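Spermidine synthase (Corynebacterium glutamicum ATCC 13032, PDB 3GJY) probably transfers an aminopropyl group from decarboxylated S-adenosylmethionine to putrescine, making spermidine on a methyltransferase-like Rossmann fold. Local coordinates at residues I34-D39 / W46-N51; T76-F81 / R105-V110; I93-G98 / N116-L121; T178-F183 / M217-H222; V225-P230 / G238-M243. All blocks are in the same frame, centred on the assembly; numbering follows the deposited sequence.

Interaction 1: residues I34-D39 / W46-N51; sequences IELEAD and WLISIN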
# COMPACT_ATOMS: atom_id res chain seq x y z
N ILE A 34 1.99 19.39 7.09
CA ILE A 34 2.78 18.24 7.55
C ILE A 34 3.30 18.53 8.96
O ILE A 34 3.98 19.54 9.15
CB ILE A 34 3.98 18.00 6.61
CG1 ILE A 34 3.50 17.80 5.16
CG2 ILE A 34 4.79 16.79 7.07
CD1 ILE A 34 4.55 18.18 4.12
N GLU A 35 3.01 17.65 9.92
CA GLU A 35 3.50 17.84 11.29
C GLU A 35 4.46 16.73 11.67
O GLU A 35 4.18 15.55 11.46
CB GLU A 35 2.35 17.91 12.30
CG GLU A 35 2.81 18.29 13.70
CD GLU A 35 2.89 19.77 13.87
OE1 GLU A 35 2.33 20.48 13.01
OE2 GLU A 35 3.49 20.22 14.88
N LEU A 36 5.61 17.13 12.20
CA LEU A 36 6.61 16.17 12.66
C LEU A 36 6.69 16.26 14.17
O LEU A 36 6.92 17.35 14.71
CB LEU A 36 7.98 16.49 12.04
CG LEU A 36 8.01 16.65 10.51
CD1 LEU A 36 9.42 16.90 10.05
CD2 LEU A 36 7.38 15.45 9.74
N GLU A 37 6.51 15.12 14.84
CA GLU A 37 6.58 15.07 16.31
C GLU A 37 7.59 14.00 16.76
O GLU A 37 7.54 12.85 16.30
CB GLU A 37 5.19 14.76 16.87
CG GLU A 37 4.15 15.83 16.68
CD GLU A 37 2.77 15.34 17.08
OE1 GLU A 37 2.08 14.74 16.25
OE2 GLU A 37 2.36 15.57 18.25
N ALA A 38 8.49 14.37 17.66
CA ALA A 38 9.48 13.43 18.20
C ALA A 38 8.82 12.58 19.26
O ALA A 38 8.10 13.10 20.12
CB ALA A 38 10.65 14.21 18.81
N ASP A 39 9.04 11.27 19.21
CA ASP A 39 8.59 10.38 20.28
C ASP A 39 9.23 10.76 21.62
O ASP A 39 10.44 10.92 21.71
CB ASP A 39 9.02 8.93 20.01
CG ASP A 39 8.28 8.26 18.86
OD1 ASP A 39 7.32 8.79 18.27
OD2 ASP A 39 8.73 7.15 18.56
N TRP A 46 9.99 9.24 15.24
CA TRP A 46 9.30 10.38 14.66
C TRP A 46 7.94 9.98 14.11
O TRP A 46 7.82 8.97 13.39
CB TRP A 46 10.13 10.96 13.50
CG TRP A 46 11.31 11.67 14.03
CD1 TRP A 46 12.57 11.14 14.25
CD2 TRP A 46 11.34 13.01 14.50
NE1 TRP A 46 13.39 12.12 14.81
CE2 TRP A 46 12.66 13.27 14.96
CE3 TRP A 46 10.39 14.05 14.53
CZ2 TRP A 46 13.05 14.54 15.47
CZ3 TRP A 46 10.77 15.31 15.02
CH2 TRP A 46 12.10 15.53 15.49
N LEU A 47 6.93 10.77 14.48
CA LEU A 47 5.59 10.63 13.93
C LEU A 47 5.38 11.71 12.88
O LEU A 47 5.68 12.88 13.14
CB LEU A 47 4.52 10.75 15.04
CG LEU A 47 3.08 10.49 14.55
CD1 LEU A 47 2.78 9.05 14.10
CD2 LEU A 47 2.03 10.92 15.60
N ILE A 48 4.90 11.30 11.70
CA ILE A 48 4.63 12.22 10.60
C ILE A 48 3.13 12.21 10.39
O ILE A 48 2.56 11.14 10.16
CB ILE A 48 5.34 11.76 9.31
CG1 ILE A 48 6.87 11.74 9.53
CG2 ILE A 48 4.97 12.69 8.12
CD1 ILE A 48 7.56 10.48 9.21
N SER A 49 2.50 13.39 10.51
CA SER A 49 1.06 13.56 10.28
C SER A 49 0.83 14.45 9.09
O SER A 49 1.64 15.34 8.79
CB SER A 49 0.35 14.18 11.48
OG SER A 49 0.53 13.34 12.60
N ILE A 50 -0.27 14.19 8.40
CA ILE A 50 -0.63 14.90 7.17
C ILE A 50 -2.08 15.34 7.33
O ILE A 50 -2.99 14.52 7.55
CB ILE A 50 -0.44 13.95 5.96
CG1 ILE A 50 1.02 13.51 5.83
CG2 ILE A 50 -0.81 14.66 4.70
CD1 ILE A 50 1.29 12.40 4.83
N ASN A 51 -2.30 16.65 7.25
CA ASN A 51 -3.62 17.22 7.51
C ASN A 51 -4.22 16.72 8.83
O ASN A 51 -5.43 16.45 8.90
CB ASN A 51 -4.56 16.96 6.32
CG ASN A 51 -4.03 17.57 5.07
OD1 ASN A 51 -3.48 18.68 5.11
ND2 ASN A 51 -4.12 16.84 3.98
O HOH W 1 2.86 14.10 13.77
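Glu35 and Ser49, and next to them Glu37 and Leu47, pair as antiparallel hydrogen-bonded residues, each pair closing a ring of two backbone bonds. The shortest of the four runs from Leu47 N to Glu37 O, 2.8 Å. Between these rings lies the non-hydrogen-bonded pair Leu36 and Ile48, whose side chains run side by side, Leu36 CD2 meeting Ile48 CG1 at 3.8 Å. On the same face, the Trp46 CG sits anti to the carbonyl carbon (chi1 -72°), and the indole lies against Ala38. The methyl CB of Ala38 stands 4.0 Å from the centroid of the six-membered ring of Trp46, a CH-pi contact over the face. On the other face a water lies 2.7 Å from both Glu37 OE1 and Ser49 OG and also reaches Glu35 O. Backbone bonds tie Ile34 and Leu36 to strand 25-28, while strand 53-59 flanks Trp46, so the hairpin forms the middle of a four-stranded antiparallel sheet. Helix 123-132 covers Ile34 and Leu36. The chemistry is therefore divided between the faces: carbon packing on the Leu36 and Trp46 side, and on the Glu37 and Ser49 side a water that joins a carboxylate, a hydroxyl and a backbone carbonyl.

Interaction 2: residues T76-F81 / R105-V110; sequences TGARAF and RYFADV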
# COMPACT_ATOMS: atom_id res chain seq x y z
N THR A 76 4.03 -8.19 5.62
CA THR A 76 3.88 -9.63 5.77
C THR A 76 3.34 -10.27 4.47
O THR A 76 3.88 -11.28 3.99
CB THR A 76 2.94 -9.93 6.94
OG1 THR A 76 3.57 -9.51 8.15
CG2 THR A 76 2.60 -11.44 7.00
N GLY A 77 2.28 -9.69 3.93
CA GLY A 77 1.66 -10.30 2.74
C GLY A 77 2.59 -10.22 1.54
O GLY A 77 2.72 -11.19 0.80
N ALA A 78 3.22 -9.05 1.32
CA ALA A 78 4.09 -8.87 0.16
C ALA A 78 5.35 -9.73 0.28
O ALA A 78 5.76 -10.37 -0.69
CB ALA A 78 4.46 -7.39 -0.05
N ARG A 79 5.96 -9.77 1.46
CA ARG A 79 7.20 -10.57 1.61
C ARG A 79 6.90 -12.04 1.38
O ARG A 79 7.69 -12.76 0.74
CB ARG A 79 7.86 -10.40 2.97
CG ARG A 79 8.56 -9.03 3.13
CD ARG A 79 9.10 -8.89 4.53
NE ARG A 79 10.16 -9.84 4.81
CZ ARG A 79 10.85 -9.83 5.95
NH1 ARG A 79 10.56 -8.92 6.89
NH2 ARG A 79 11.81 -10.73 6.16
N ALA A 80 5.76 -12.52 1.89
CA ALA A 80 5.42 -13.94 1.67
C ALA A 80 5.35 -14.26 0.16
O ALA A 80 5.85 -15.29 -0.31
CB ALA A 80 4.12 -14.32 2.40
N PHE A 81 4.73 -13.36 -0.58
CA PHE A 81 4.56 -13.54 -2.00
C PHE A 81 5.91 -13.42 -2.73
O PHE A 81 6.25 -14.28 -3.56
CB PHE A 81 3.59 -12.48 -2.53
CG PHE A 81 3.25 -12.66 -3.99
CD1 PHE A 81 2.08 -13.32 -4.37
CD2 PHE A 81 4.11 -12.23 -4.99
CE1 PHE A 81 1.74 -13.48 -5.71
CE2 PHE A 81 3.78 -12.42 -6.34
CZ PHE A 81 2.59 -13.06 -6.68
N ARG A 105 11.21 2.51 2.00
CA ARG A 105 12.40 2.39 2.86
C ARG A 105 12.50 0.99 3.49
O ARG A 105 13.59 0.39 3.60
CB ARG A 105 12.29 3.49 3.92
CG ARG A 105 13.34 3.47 5.05
CD ARG A 105 13.06 4.67 5.94
NE ARG A 105 13.89 4.74 7.15
CZ ARG A 105 13.47 4.43 8.37
NH1 ARG A 105 12.26 3.90 8.58
NH2 ARG A 105 14.29 4.66 9.38
N TYR A 106 11.34 0.46 3.91
CA TYR A 106 11.29 -0.87 4.49
C TYR A 106 11.72 -1.94 3.47
O TYR A 106 12.62 -2.76 3.74
CB TYR A 106 9.85 -1.13 4.96
CG TYR A 106 9.65 -2.52 5.49
CD1 TYR A 106 9.89 -2.82 6.83
CD2 TYR A 106 9.22 -3.54 4.66
CE1 TYR A 106 9.72 -4.11 7.32
CE2 TYR A 106 9.08 -4.85 5.12
CZ TYR A 106 9.34 -5.13 6.46
OH TYR A 106 9.18 -6.41 6.92
N PHE A 107 11.07 -1.92 2.29
CA PHE A 107 11.40 -2.93 1.29
C PHE A 107 12.81 -2.78 0.77
O PHE A 107 13.45 -3.77 0.41
CB PHE A 107 10.40 -2.95 0.13
CG PHE A 107 9.08 -3.57 0.51
CD1 PHE A 107 9.00 -4.91 0.78
CD2 PHE A 107 7.97 -2.78 0.69
CE1 PHE A 107 7.78 -5.48 1.16
CE2 PHE A 107 6.75 -3.34 1.10
CZ PHE A 107 6.66 -4.70 1.34
N ALA A 108 13.29 -1.54 0.71
CA ALA A 108 14.68 -1.33 0.26
C ALA A 108 15.69 -1.99 1.22
O ALA A 108 16.76 -2.48 0.79
CB ALA A 108 14.99 0.14 0.11
N ASP A 109 15.34 -2.05 2.51
CA ASP A 109 16.26 -2.70 3.45
C ASP A 109 16.12 -4.23 3.46
O ASP A 109 17.12 -4.96 3.51
CB ASP A 109 16.04 -2.16 4.87
CG ASP A 109 17.16 -2.57 5.80
OD1 ASP A 109 18.30 -2.09 5.58
OD2 ASP A 109 16.91 -3.35 6.73
N VAL A 110 14.88 -4.70 3.40
CA VAL A 110 14.62 -6.14 3.36
C VAL A 110 15.21 -6.78 2.09
O VAL A 110 15.78 -7.88 2.15
CB VAL A 110 13.12 -6.43 3.44
CG1 VAL A 110 12.81 -7.93 3.23
CG2 VAL A 110 12.61 -5.98 4.81
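Arg79 of helix 69-85 and Tyr106 of helix 102-110 cross at about a right angle, with the guanidinium and phenol planes 53° apart. Tyr106 OH comes up at the edge of the guanidinium, close to its plane, and lies 2.9 Å from Arg79 NH1. The same oxygen also touches the aliphatic part of the chain, 3.4 Å from Arg79 CD. A bend at chi3 (65°) sets NE of Arg79 off the line of the preceding methylenes. Val110 meets the arginine tip to tip: its CG1 lies over one face of the guanidinium, offset toward the rim, and is 3.6 Å from Arg79 NE. The tyrosine and valine thus touch the same cationic group in different ways, one at its edge and the other on a face.

The axes of segments 76-81 and 105-110 come no closer than 12.2 Å and are inclined by 33°, so Arg79, Tyr106 and Phe107 span most of the gap. Helix 102-110 is the crossover helix of the first beta-alpha-beta unit in the Rossmann-like domain, and helix 69-85 precedes that unit in the chain.

Deeper in, Phe107 reaches toward Ala78, with Ala78 CB 3.7 Å from Phe107 CZ. Arg79 CG approaches Phe107 CE1 at 4.1 Å. Within helix 102-110, Tyr106 CD2 lies over the centre of one face of the Phe107 ring. Phe107 also packs on Ile93 and His95 of strand 92-96, while Tyr106 rests against Leu66 and Arg79 touches Tyr111.

Interaction 3: residues I93-G98 / N116-L121; sequences ITHLGG and NTVVEL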
# COMPACT_ATOMS: atom_id res chain seq x y z
N ILE A 93 9.59 -2.41 -7.29
CA ILE A 93 8.35 -2.14 -6.57
C ILE A 93 7.92 -0.69 -6.82
O ILE A 93 8.71 0.23 -6.55
CB ILE A 93 8.48 -2.37 -5.04
CG1 ILE A 93 9.07 -3.76 -4.73
CG2 ILE A 93 7.09 -2.13 -4.36
CD1 ILE A 93 9.27 -4.00 -3.25
N THR A 94 6.68 -0.51 -7.32
CA THR A 94 6.10 0.83 -7.49
C THR A 94 5.15 1.10 -6.36
O THR A 94 4.24 0.27 -6.11
CB THR A 94 5.34 0.93 -8.84
OG1 THR A 94 6.30 0.81 -9.86
CG2 THR A 94 4.56 2.26 -9.00
N HIS A 95 5.34 2.25 -5.71
CA HIS A 95 4.51 2.69 -4.61
C HIS A 95 3.67 3.85 -5.09
O HIS A 95 4.21 4.94 -5.38
CB HIS A 95 5.39 3.14 -3.42
CG HIS A 95 6.28 2.07 -2.91
ND1 HIS A 95 6.02 1.39 -1.73
CD2 HIS A 95 7.45 1.59 -3.39
CE1 HIS A 95 7.00 0.53 -1.52
NE2 HIS A 95 7.87 0.61 -2.52
N LEU A 96 2.38 3.58 -5.26
CA LEU A 96 1.45 4.66 -5.67
C LEU A 96 0.95 5.32 -4.38
O LEU A 96 0.06 4.80 -3.68
CB LEU A 96 0.30 4.10 -6.52
CG LEU A 96 0.72 3.44 -7.83
CD1 LEU A 96 -0.48 2.80 -8.51
CD2 LEU A 96 1.49 4.38 -8.79
N GLY A 97 1.57 6.44 -4.03
CA GLY A 97 1.43 7.00 -2.66
C GLY A 97 2.29 6.29 -1.63
O GLY A 97 2.74 5.17 -1.83
N GLY A 98 2.46 6.91 -0.49
CA GLY A 98 3.09 6.18 0.61
C GLY A 98 3.74 7.14 1.56
O GLY A 98 4.81 7.67 1.23
N ASN A 116 12.81 0.73 -5.53
CA ASN A 116 11.48 1.18 -5.08
C ASN A 116 11.23 2.57 -5.63
O ASN A 116 12.03 3.47 -5.39
CB ASN A 116 11.42 1.24 -3.55
CG ASN A 116 11.49 -0.14 -2.92
OD1 ASN A 116 10.44 -0.76 -2.62
ND2 ASN A 116 12.70 -0.67 -2.80
N THR A 117 10.17 2.72 -6.41
CA THR A 117 9.81 4.03 -6.96
C THR A 117 8.53 4.49 -6.29
O THR A 117 7.54 3.76 -6.33
CB THR A 117 9.63 3.96 -8.47
OG1 THR A 117 10.86 3.52 -9.05
CG2 THR A 117 9.25 5.29 -9.05
N VAL A 118 8.56 5.66 -5.67
CA VAL A 118 7.40 6.21 -4.98
C VAL A 118 6.86 7.36 -5.82
O VAL A 118 7.59 8.29 -6.12
CB VAL A 118 7.76 6.72 -3.54
CG1 VAL A 118 6.50 7.23 -2.83
CG2 VAL A 118 8.44 5.59 -2.72
N VAL A 119 5.59 7.30 -6.17
CA VAL A 119 4.91 8.38 -6.88
C VAL A 119 4.14 9.17 -5.84
O VAL A 119 3.16 8.67 -5.23
CB VAL A 119 3.95 7.86 -7.97
CG1 VAL A 119 3.30 9.06 -8.71
CG2 VAL A 119 4.68 6.90 -8.92
N GLU A 120 4.61 10.39 -5.60
CA GLU A 120 4.06 11.24 -4.53
C GLU A 120 3.52 12.53 -5.15
O GLU A 120 4.24 13.21 -5.89
CB GLU A 120 5.19 11.56 -3.53
CG GLU A 120 4.84 12.68 -2.54
CD GLU A 120 3.54 12.39 -1.80
OE1 GLU A 120 3.29 11.22 -1.42
OE2 GLU A 120 2.76 13.32 -1.60
N LEU A 121 2.30 12.91 -4.77
CA LEU A 121 1.65 14.12 -5.26
C LEU A 121 2.34 15.43 -4.82
O LEU A 121 2.43 16.40 -5.60
CB LEU A 121 0.20 14.08 -4.75
CG LEU A 121 -0.70 15.26 -5.15
CD1 LEU A 121 -0.94 15.28 -6.66
CD2 LEU A 121 -1.99 15.23 -4.33
O HOH W 2 11.07 0.75 -9.06
O HOH W 3 1.66 9.62 -0.24
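His95 and Asn116 are joined by a side-chain hydrogen bond across two parallel strands: His95 NE2 donates to Asn116 OD1 at 2.9 Å. The acceptor lies in the imidazole plane, and the N-H meets a lone pair of the amide oxygen in its carbonyl plane. Asn116 CG stands anti to the carbonyl carbon (chi1 -68°), on the face that carries His95. The amide nitrogen of Asn116 has partners of its own, Ser114 OG and Arg140 O, which fix which way the amide is turned. Backbone groups are satisfied in the staggered parallel pattern: Thr117 N donates to Ile93 O, His95 N to Thr117 O at 2.7 Å, and Val119 N to His95 O. Gly97 N continues the series to Val119 O, just where strand 92-96 gives way to a glycine turn. There a water accepts from Gly98 N and donates to Glu120 OE1 at 2.6 Å, while Glu120 OE2 takes the backbone N of Asp122. Strand, helix 102-110 and strand form the beta-alpha-beta crossover of a Rossmann-like methyltransferase fold, in which a glycine-rich turn and an acid ending the second strand commonly bind the nucleoside. The buried NE2 N-H and both amide atoms of Asn116 have partners; the water-linked glycine and glutamate are consistent with a cofactor site.

Interaction 4: residues T178-F183 / M217-H222; sequences TTVEFF and MEVFEH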
# COMPACT_ATOMS: atom_id res chain seq x y z
N THR A 178 -9.99 3.03 -7.87
CA THR A 178 -10.77 1.85 -7.47
C THR A 178 -11.50 1.15 -8.60
O THR A 178 -12.31 0.25 -8.35
CB THR A 178 -11.81 2.21 -6.37
OG1 THR A 178 -12.86 2.97 -6.96
CG2 THR A 178 -11.14 3.00 -5.25
N THR A 179 -11.23 1.57 -9.83
CA THR A 179 -12.01 1.11 -10.97
C THR A 179 -11.31 0.00 -11.73
O THR A 179 -10.08 -0.17 -11.68
CB THR A 179 -12.25 2.25 -11.97
OG1 THR A 179 -10.98 2.73 -12.43
CG2 THR A 179 -13.01 3.38 -11.34
N VAL A 180 -12.12 -0.71 -12.51
CA VAL A 180 -11.61 -1.75 -13.40
C VAL A 180 -10.53 -1.18 -14.32
O VAL A 180 -9.49 -1.80 -14.54
CB VAL A 180 -12.77 -2.35 -14.20
CG1 VAL A 180 -12.23 -3.19 -15.40
CG2 VAL A 180 -13.71 -3.17 -13.26
N GLU A 181 -10.74 0.04 -14.81
CA GLU A 181 -9.76 0.63 -15.72
C GLU A 181 -8.42 0.85 -15.02
O GLU A 181 -7.37 0.57 -15.60
CB GLU A 181 -10.28 1.97 -16.29
CG GLU A 181 -11.45 1.80 -17.30
CD GLU A 181 -12.79 1.56 -16.63
OE1 GLU A 181 -12.93 1.78 -15.40
OE2 GLU A 181 -13.72 1.14 -17.37
N PHE A 182 -8.46 1.31 -13.77
CA PHE A 182 -7.23 1.45 -12.99
C PHE A 182 -6.54 0.11 -12.81
O PHE A 182 -5.34 0.01 -13.05
CB PHE A 182 -7.50 2.10 -11.64
CG PHE A 182 -6.31 2.10 -10.72
CD1 PHE A 182 -5.20 2.90 -10.97
CD2 PHE A 182 -6.30 1.28 -9.59
CE1 PHE A 182 -4.10 2.89 -10.09
CE2 PHE A 182 -5.23 1.27 -8.72
CZ PHE A 182 -4.13 2.05 -8.97
N PHE A 183 -7.30 -0.91 -12.44
CA PHE A 183 -6.73 -2.24 -12.23
C PHE A 183 -6.14 -2.81 -13.52
O PHE A 183 -5.09 -3.45 -13.50
CB PHE A 183 -7.74 -3.23 -11.62
CG PHE A 183 -8.28 -2.76 -10.29
CD1 PHE A 183 -7.43 -2.23 -9.31
CD2 PHE A 183 -9.66 -2.82 -10.03
CE1 PHE A 183 -7.96 -1.77 -8.10
CE2 PHE A 183 -10.18 -2.38 -8.83
CZ PHE A 183 -9.34 -1.84 -7.87
N MSE A 217 -11.28 -8.68 -9.32
CA MSE A 217 -11.58 -10.04 -9.79
C MSE A 217 -11.85 -10.13 -11.30
O MSE A 217 -11.75 -11.22 -11.87
CB MSE A 217 -12.71 -10.67 -8.97
CG MSE A 217 -12.26 -11.06 -7.58
SE MSE A 217 -13.70 -11.87 -6.57
CE MSE A 217 -14.26 -10.37 -5.69
N GLU A 218 -12.20 -9.01 -11.93
CA GLU A 218 -12.34 -8.99 -13.39
C GLU A 218 -10.99 -8.95 -14.10
O GLU A 218 -10.89 -9.20 -15.31
CB GLU A 218 -13.10 -7.73 -13.84
CG GLU A 218 -14.51 -7.65 -13.52
CD GLU A 218 -15.18 -6.51 -14.31
OE1 GLU A 218 -14.70 -6.13 -15.42
OE2 GLU A 218 -16.16 -6.00 -13.80
N VAL A 219 -9.95 -8.54 -13.38
CA VAL A 219 -8.65 -8.24 -13.97
C VAL A 219 -7.57 -9.29 -13.61
O VAL A 219 -6.76 -9.68 -14.48
CB VAL A 219 -8.21 -6.85 -13.53
CG1 VAL A 219 -6.82 -6.53 -14.05
CG2 VAL A 219 -9.20 -5.82 -14.07
N PHE A 220 -7.53 -9.68 -12.34
CA PHE A 220 -6.55 -10.65 -11.81
C PHE A 220 -7.23 -12.00 -11.65
O PHE A 220 -8.37 -12.07 -11.20
CB PHE A 220 -6.01 -10.19 -10.45
CG PHE A 220 -5.21 -8.90 -10.52
CD1 PHE A 220 -3.91 -8.91 -10.99
CD2 PHE A 220 -5.82 -7.67 -10.25
CE1 PHE A 220 -3.17 -7.73 -11.09
CE2 PHE A 220 -5.08 -6.47 -10.34
CZ PHE A 220 -3.76 -6.50 -10.80
N GLU A 221 -6.50 -13.08 -11.90
CA GLU A 221 -7.07 -14.42 -11.73
C GLU A 221 -7.28 -14.77 -10.25
O GLU A 221 -8.15 -15.56 -9.91
CB GLU A 221 -6.16 -15.49 -12.35
CG GLU A 221 -6.07 -15.46 -13.89
CD GLU A 221 -5.06 -16.50 -14.40
OE1 GLU A 221 -5.14 -17.68 -13.97
OE2 GLU A 221 -4.19 -16.14 -15.23
N HIS A 222 -6.49 -14.17 -9.36
CA HIS A 222 -6.51 -14.57 -7.94
C HIS A 222 -6.50 -13.35 -7.04
O HIS A 222 -5.95 -12.31 -7.39
CB HIS A 222 -5.33 -15.50 -7.59
CG HIS A 222 -5.28 -16.71 -8.46
ND1 HIS A 222 -6.22 -17.71 -8.38
CD2 HIS A 222 -4.46 -17.03 -9.50
CE1 HIS A 222 -5.97 -18.62 -9.30
NE2 HIS A 222 -4.91 -18.23 -10.00
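Val219 has CG1 anti to its backbone N (chi1 176°), which sets this methyl against Phe183 O, 3.6 Å away, while CG2 turns to Phe183 CB at 3.9 Å. The contact joins the N-terminal turn of helix 180-189 to the weakly bonded last turn of helix 207-219, two helices of the Rossmann-like domain that precede and follow strand 194-202. The valine lies across this first turn, where CG2 also meets Val180 CG1 at 4.2 Å. The packing continues to the next residue, since Phe220 brings CE2 to 4.4 Å from Phe183 CB, and its ring also meets that of His187. Glu218 crosses Val180 at about a right angle, its extended chain bringing the carboxylate against the two valine methyls. Contact here is thus between a charged group and carbon, with no polar bond linking the segments. Thr179 is the N-cap of helix 180-189: its OG1 accepts from Phe182 N at 3.2 Å, and the same hydroxyl is bonded to Asp291. Phe183 is further flanked by Glu212 and Met216 of helix 207-219. Within its own turn, one face of the Phe183 ring carries the carbonyl oxygen Thr179 O, 3.1 Å above the plane and offset toward the rim.

Interaction 5: residues V225-P230 / G238-M243; sequences VIADPP and GNIILM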
# COMPACT_ATOMS: atom_id res chain seq x y z
N VAL A 225 -6.89 -11.35 0.98
CA VAL A 225 -6.91 -10.18 1.83
C VAL A 225 -6.24 -10.41 3.19
O VAL A 225 -6.10 -11.54 3.66
CB VAL A 225 -8.36 -9.57 2.01
CG1 VAL A 225 -9.06 -9.20 0.71
CG2 VAL A 225 -9.19 -10.38 2.89
N ILE A 226 -5.83 -9.31 3.80
CA ILE A 226 -5.45 -9.27 5.20
C ILE A 226 -6.28 -8.22 5.90
O ILE A 226 -6.31 -7.07 5.50
CB ILE A 226 -3.96 -8.99 5.39
CG1 ILE A 226 -3.10 -10.18 4.89
CG2 ILE A 226 -3.65 -8.77 6.90
CD1 ILE A 226 -1.67 -9.83 4.64
N ALA A 227 -7.03 -8.65 6.92
CA ALA A 227 -8.10 -7.82 7.45
C ALA A 227 -8.00 -7.59 8.92
O ALA A 227 -7.53 -8.46 9.67
CB ALA A 227 -9.47 -8.46 7.14
N ASP A 228 -8.49 -6.40 9.31
CA ASP A 228 -8.67 -6.01 10.70
C ASP A 228 -10.00 -6.56 11.18
O ASP A 228 -11.04 -6.12 10.73
CB ASP A 228 -8.71 -4.51 10.86
CG ASP A 228 -8.76 -4.09 12.31
OD1 ASP A 228 -8.03 -3.17 12.68
OD2 ASP A 228 -9.55 -4.68 13.07
N PRO A 229 -9.95 -7.51 12.11
CA PRO A 229 -11.17 -8.20 12.55
C PRO A 229 -12.27 -7.34 13.22
O PRO A 229 -13.43 -7.53 12.90
CB PRO A 229 -10.62 -9.29 13.49
CG PRO A 229 -9.25 -9.55 12.98
CD PRO A 229 -8.73 -8.14 12.65
N PRO A 230 -11.92 -6.34 14.07
CA PRO A 230 -13.03 -5.50 14.58
C PRO A 230 -13.76 -4.68 13.50
O PRO A 230 -14.91 -4.30 13.69
CB PRO A 230 -12.31 -4.53 15.53
CG PRO A 230 -11.12 -5.30 16.00
CD PRO A 230 -10.65 -6.00 14.74
N GLY A 238 -11.51 0.72 9.78
CA GLY A 238 -10.25 0.03 9.80
C GLY A 238 -9.65 -0.12 8.41
O GLY A 238 -10.10 0.50 7.44
N ASN A 239 -8.61 -0.91 8.36
CA ASN A 239 -7.88 -1.12 7.12
C ASN A 239 -8.03 -2.54 6.70
O ASN A 239 -8.01 -3.46 7.56
CB ASN A 239 -6.38 -0.86 7.29
CG ASN A 239 -6.09 0.56 7.62
OD1 ASN A 239 -6.18 0.95 8.79
ND2 ASN A 239 -5.76 1.37 6.61
N ILE A 240 -8.13 -2.72 5.39
CA ILE A 240 -8.07 -4.05 4.81
C ILE A 240 -7.06 -3.98 3.67
O ILE A 240 -7.09 -3.05 2.85
CB ILE A 240 -9.50 -4.53 4.35
CG1 ILE A 240 -9.44 -5.95 3.78
CG2 ILE A 240 -10.14 -3.52 3.38
CD1 ILE A 240 -10.82 -6.60 3.64
N ILE A 241 -6.16 -4.95 3.64
CA ILE A 241 -5.16 -5.04 2.57
C ILE A 241 -5.73 -5.97 1.49
O ILE A 241 -6.05 -7.13 1.75
CB ILE A 241 -3.84 -5.63 3.11
CG1 ILE A 241 -3.30 -4.79 4.30
CG2 ILE A 241 -2.83 -5.73 1.97
CD1 ILE A 241 -3.24 -3.29 4.09
N LEU A 242 -5.86 -5.43 0.28
CA LEU A 242 -6.41 -6.15 -0.88
C LEU A 242 -5.28 -6.57 -1.79
O LEU A 242 -4.47 -5.72 -2.20
CB LEU A 242 -7.35 -5.21 -1.65
CG LEU A 242 -8.40 -4.47 -0.78
CD1 LEU A 242 -9.23 -3.55 -1.68
CD2 LEU A 242 -9.32 -5.46 -0.05
N MSE A 243 -5.21 -7.87 -2.10
CA MSE A 243 -4.15 -8.39 -2.94
C MSE A 243 -4.70 -9.04 -4.21
O MSE A 243 -5.69 -9.77 -4.15
CB MSE A 243 -3.22 -9.33 -2.16
CG MSE A 243 -2.51 -8.65 -1.00
SE MSE A 243 -1.39 -9.82 0.01
CE MSE A 243 -2.80 -10.66 0.98
O HOH W 4 -6.25 -0.68 11.14
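An antiparallel pairing near the far end of the mixed Rossmann-like sheet, the reversed strand arrangement usual in the methyltransferase fold, brings Val225, Ile226 and Ala227 against Leu242, Ile241 and Ile240. Ile226 and Ile241 form the hydrogen-bonded pair: Ile241 N donates to Ile226 O at 2.8 Å, and Ile226 N returns to Ile241 O at 3.0 Å, on a lone pair in the carbonyl plane. A third bond, Asp228 N to Asn239 O at 3.5 Å, is weak and comes where the strand gives way to helix 229-232, with Asp228 as N-cap. On one face Val225 and Leu242 lie side by side, Val225 CG1 touching Leu242 CD2 at 3.8 Å. Ile240 CG1 is anti to its backbone N (chi1 -178°) and comes to 4.2 Å from Val225 CB; CD1, beyond it, meets Ala227 CB at the same distance. On the other face the selenomethionine Met243 bends at chi3, and its CE lies 3.9 Å from Ile226 CD1. Trp73 of helix 69-85 covers Ile226 and Ile241 there. Beyond the last pair a water donates to Asn239 OD1 and, weakly, to Asp228 OD1; Asn239 ND2 is bonded to Asn199 OD1 of strand 194-202. Backbone bonding is thus strong among the aliphatic residues and weaker toward Asp228, whose carboxylate is held mainly by a salt bridge to Arg236.

Interactions 3 and 5 lie in one mixed sheet, their centres about 21 Å apart on opposite sides of the chain's centre. Interaction 2 connects with both: Phe107 CB packs 3.7 Å from Ile93 CD1 of interaction 3, and Gly77 CA lies 3.9 Å from Ile226 CD1 of interaction 5. Interaction 4 joins interaction 3 through Leu96 CD1 and Phe182 CZ, 3.8 Å apart, and leads along the chain into interaction 5. Interaction 1, in the separate N-terminal sheet, comes within about 7 Å of interaction 3 at the nearest atoms. A formic acid about 3 Å from the Glu120 side chain, probably from the crystallisation liquor, probably lies near where the nucleoside cofactor binds in related enzymes.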